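DUTPase (Streptococcus mutans, PDB 3H6X) probably hydrolyses dUTP to dUMP and diphosphate as a magnesium-binding trimer. Local coordinates at residues G51-M56 and Y89-N94. Residues are numbered along the deposited sequence; the frame is centred on the assembly and turned at random.
Sequences GVKAYM and YYNNPN
Tyr90 lays its ring between Tyr55 of strand 52-55 and its own neighbour Asn91, a good illustration of how one aromatic side chain can join a loop to a strand. On one face the CB of Tyr55 sits almost exactly on the ring normal, 3.6 Å from the centroid of the Tyr90 ring, a CH-pi contact; on the opposite face the amide carbon CG of Asn91 lies 3.8 Å above the plane of the Tyr90 ring, over its centre. The two tyrosines run side by side and point the same way; their ring planes are inclined at 58°, and the closest contact is that of Tyr55 CB with the Tyr90 ring. Tyr55 OH bonds Asp131 of the second subunit. Tyr90 CB, directed toward the strand, lies 3.2 Å from Ala54 O, and chi1 of 177° sets CG anti to the backbone N, beside the carbonyl carbon.

Lys53 crosses the tyrosine obliquely, its CG close to CD1 and CE1 of Tyr90 and its CD 3.8 Å from Tyr90 CE1. Beyond the ring, Lys53 NZ donates to Asn91 OD1 at 2.7 Å, in the carbonyl plane with a C=O...N angle of 146°; a salt bridge to Glu96 gives the ammonium a second partner. A water bridges Ala54 O and Tyr90 N, the bond from Tyr90 N being weak.

Asn91 occupies the third position of a type II turn spanning Tyr89 to Asn92. Tyr90 OH bonds Glu8 of strand 6-9, the antiparallel partner of strand 52-55 in this jelly-roll, against which the loop between strands 82-85 and 100-105 packs.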
ATOM      1  N   GLY B  51     -18.495  -0.050  10.317  1.00  5.45           N
ATOM      2  CA  GLY B  51     -19.859   0.473  10.356  1.00  6.88           C
ATOM      3  C   GLY B  51     -20.324   1.227   9.118  1.00  7.05           C
ATOM      4  O   GLY B  51     -21.491   1.637   9.038  1.00  6.44           O
ATOM      5  N   VAL B  52     -19.439   1.370   8.129  1.00  5.37           N
ATOM      6  CA  VAL B  52     -19.784   2.148   6.936  1.00  5.41           C
ATOM      7  C   VAL B  52     -19.585   1.409   5.614  1.00  5.90           C
ATOM      8  O   VAL B  52     -18.864   0.417   5.541  1.00  5.44           O
ATOM      9  CB  VAL B  52     -18.999   3.486   6.884  1.00  5.44           C
ATOM     10  CG1 VAL B  52     -19.348   4.369   8.094  1.00  7.39           C
ATOM     11  CG2 VAL B  52     -17.495   3.247   6.777  1.00  6.70           C
ATOM     12  N   LYS B  53     -20.283   1.889   4.586  1.00  4.76           N
ATOM     13  CA  LYS B  53     -20.087   1.439   3.211  1.00  5.30           C
ATOM     14  C   LYS B  53     -19.738   2.672   2.389  1.00  6.85           C
ATOM     15  O   LYS B  53     -19.928   3.796   2.848  1.00  5.91           O
ATOM     16  CB  LYS B  53     -21.366   0.790   2.674  1.00  6.25           C
ATOM     17  CG  LYS B  53     -22.617   1.654   2.882  1.00  7.32           C
ATOM     18  CD  LYS B  53     -23.906   0.885   2.509  1.00  8.38           C
ATOM     19  CE  LYS B  53     -25.141   1.759   2.745  1.00  9.31           C
ATOM     20  NZ  LYS B  53     -26.429   0.964   2.571  1.00 10.85           N
ATOM     21  N   ALA B  54     -19.195   2.472   1.190  1.00  6.09           N
ATOM     22  CA  ALA B  54     -18.746   3.618   0.390  1.00  6.25           C
ATOM     23  C   ALA B  54     -19.241   3.506  -1.037  1.00  5.29           C
ATOM     24  O   ALA B  54     -19.125   2.468  -1.634  1.00  6.43           O
ATOM     25  CB  ALA B  54     -17.217   3.720   0.397  1.00  5.35           C
ATOM     26  N   TYR B  55     -19.776   4.598  -1.567  1.00  4.70           N
ATOM     27  CA  TYR B  55     -20.203   4.658  -2.964  1.00  5.30           C
ATOM     28  C   TYR B  55     -19.233   5.573  -3.700  1.00  6.55           C
ATOM     29  O   TYR B  55     -18.575   6.409  -3.072  1.00  5.94           O
ATOM     30  CB  TYR B  55     -21.655   5.179  -3.072  1.00  6.74           C
ATOM     31  CG  TYR B  55     -21.853   6.560  -2.507  1.00  7.17           C
ATOM     32  CD1 TYR B  55     -21.748   7.690  -3.321  1.00  7.24           C
ATOM     33  CD2 TYR B  55     -22.152   6.737  -1.155  1.00  7.42           C
ATOM     34  CE1 TYR B  55     -21.940   8.964  -2.808  1.00  8.14           C
ATOM     35  CE2 TYR B  55     -22.331   8.013  -0.616  1.00  8.82           C
ATOM     36  CZ  TYR B  55     -22.225   9.116  -1.450  1.00 10.64           C
ATOM     37  OH  TYR B  55     -22.394  10.385  -0.911  1.00 10.28           O
HETATM   38  N   MSE B  56     -19.103   5.383  -5.010  1.00  5.88           N
HETATM   39  CA  MSE B  56     -18.191   6.213  -5.797  1.00  6.57           C
HETATM   40  C   MSE B  56     -18.593   6.122  -7.264  1.00  7.21           C
HETATM   41  O   MSE B  56     -19.566   5.432  -7.606  1.00  7.81           O
HETATM   42  CB  MSE B  56     -16.749   5.722  -5.605  1.00  6.10           C
HETATM   43  CG  MSE B  56     -16.608   4.257  -5.991  1.00  6.80           C
HETATM   44 SE   MSE B  56     -15.087   3.368  -5.132  0.89  9.73          SE
HETATM   45  CE  MSE B  56     -14.700   4.698  -3.778  1.00 24.67           C
ATOM     46  N   TYR B  89     -18.862  -2.918  -4.446  1.00  7.89           N
ATOM     47  CA  TYR B  89     -18.976  -3.588  -3.153  1.00  8.17           C
ATOM     48  C   TYR B  89     -20.173  -2.990  -2.401  1.00  8.00           C
ATOM     49  O   TYR B  89     -20.933  -3.696  -1.746  1.00  7.57           O
ATOM     50  CB  TYR B  89     -17.659  -3.412  -2.386  1.00  6.97           C
ATOM     51  CG  TYR B  89     -17.558  -4.187  -1.084  1.00  8.84           C
ATOM     52  CD1 TYR B  89     -17.648  -5.575  -1.057  1.00 14.86           C
ATOM     53  CD2 TYR B  89     -17.315  -3.519   0.099  1.00 11.75           C
ATOM     54  CE1 TYR B  89     -17.535  -6.277   0.164  1.00 14.46           C
ATOM     55  CE2 TYR B  89     -17.210  -4.186   1.299  1.00 13.39           C
ATOM     56  CZ  TYR B  89     -17.316  -5.552   1.328  1.00 15.90           C
ATOM     57  OH  TYR B  89     -17.193  -6.182   2.552  1.00 22.09           O
ATOM     58  N   TYR B  90     -20.352  -1.676  -2.546  1.00  7.22           N
ATOM     59  CA  TYR B  90     -21.473  -0.924  -1.969  1.00  7.51           C
ATOM     60  C   TYR B  90     -22.813  -1.601  -2.196  1.00  8.14           C
ATOM     61  O   TYR B  90     -23.172  -1.907  -3.332  1.00  8.45           O
ATOM     62  CB  TYR B  90     -21.478   0.463  -2.618  1.00  7.28           C
ATOM     63  CG  TYR B  90     -22.583   1.413  -2.232  1.00  8.41           C
ATOM     64  CD1 TYR B  90     -22.608   2.016  -0.971  1.00  7.51           C
ATOM     65  CD2 TYR B  90     -23.578   1.757  -3.155  1.00 10.93           C
ATOM     66  CE1 TYR B  90     -23.619   2.926  -0.637  1.00  8.96           C
ATOM     67  CE2 TYR B  90     -24.573   2.664  -2.828  1.00 11.79           C
ATOM     68  CZ  TYR B  90     -24.596   3.241  -1.576  1.00 10.51           C
ATOM     69  OH  TYR B  90     -25.592   4.155  -1.261  1.00 10.48           O
ATOM     70  N   ASN B  91     -23.547  -1.810  -1.105  1.00  8.44           N
ATOM     71  CA  ASN B  91     -24.899  -2.370  -1.169  1.00  8.37           C
ATOM     72  C   ASN B  91     -25.003  -3.787  -1.746  1.00  9.94           C
ATOM     73  O   ASN B  91     -26.082  -4.189  -2.200  1.00 11.72           O
ATOM     74  CB  ASN B  91     -25.849  -1.419  -1.906  1.00 10.24           C
ATOM     75  CG  ASN B  91     -26.355  -0.300  -1.023  1.00 10.66           C
ATOM     76  OD1 ASN B  91     -26.250  -0.367   0.203  1.00 12.73           O
ATOM     77  ND2 ASN B  91     -26.931   0.741  -1.645  1.00 12.75           N
ATOM     78  N   ASN B  92     -23.913  -4.549  -1.710  1.00  8.66           N
ATOM     79  CA  ASN B  92     -23.973  -5.944  -2.158  1.00 10.63           C
ATOM     80  C   ASN B  92     -24.936  -6.731  -1.257  1.00 11.83           C
ATOM     81  O   ASN B  92     -25.180  -6.333  -0.116  1.00  9.53           O
ATOM     82  CB  ASN B  92     -22.573  -6.584  -2.250  1.00  9.54           C
ATOM     83  CG  ASN B  92     -21.969  -6.897  -0.878  1.00 11.47           C
ATOM     84  OD1 ASN B  92     -20.970  -6.292  -0.452  1.00 13.12           O
ATOM     85  ND2 ASN B  92     -22.568  -7.852  -0.188  1.00  9.16           N
ATOM     86  N   PRO B  93     -25.530  -7.815  -1.788  1.00 10.85           N
ATOM     87  CA  PRO B  93     -26.569  -8.532  -1.040  1.00 15.05           C
ATOM     88  C   PRO B  93     -26.047  -9.317   0.155  1.00 15.17           C
ATOM     89  O   PRO B  93     -26.877  -9.761   0.957  1.00 19.00           O
ATOM     90  CB  PRO B  93     -27.143  -9.521  -2.067  1.00 15.63           C
ATOM     91  CG  PRO B  93     -26.448  -9.281  -3.353  1.00 19.25           C
ATOM     92  CD  PRO B  93     -25.246  -8.425  -3.099  1.00 16.53           C
ATOM     93  N   ASN B  94     -24.739  -9.496   0.271  1.00 12.55           N
ATOM     94  CA  ASN B  94     -24.166 -10.338   1.329  1.00 15.21           C
ATOM     95  C   ASN B  94     -23.915  -9.565   2.622  1.00 16.61           C
ATOM     96  O   ASN B  94     -24.251 -10.039   3.708  1.00 17.34           O
ATOM     97  CB  ASN B  94     -22.860 -10.991   0.868  1.00 14.90           C
ATOM     98  CG  ASN B  94     -23.055 -11.958  -0.282  1.00 28.43           C
ATOM     99  OD1 ASN B  94     -24.156 -12.475  -0.499  1.00 25.47           O
ATOM    100  ND2 ASN B  94     -21.976 -12.225  -1.019  1.00 38.69           N
TER
HETATM  101  O   HOH W   1     -17.956  -0.013  -2.224  1.00  6.25           O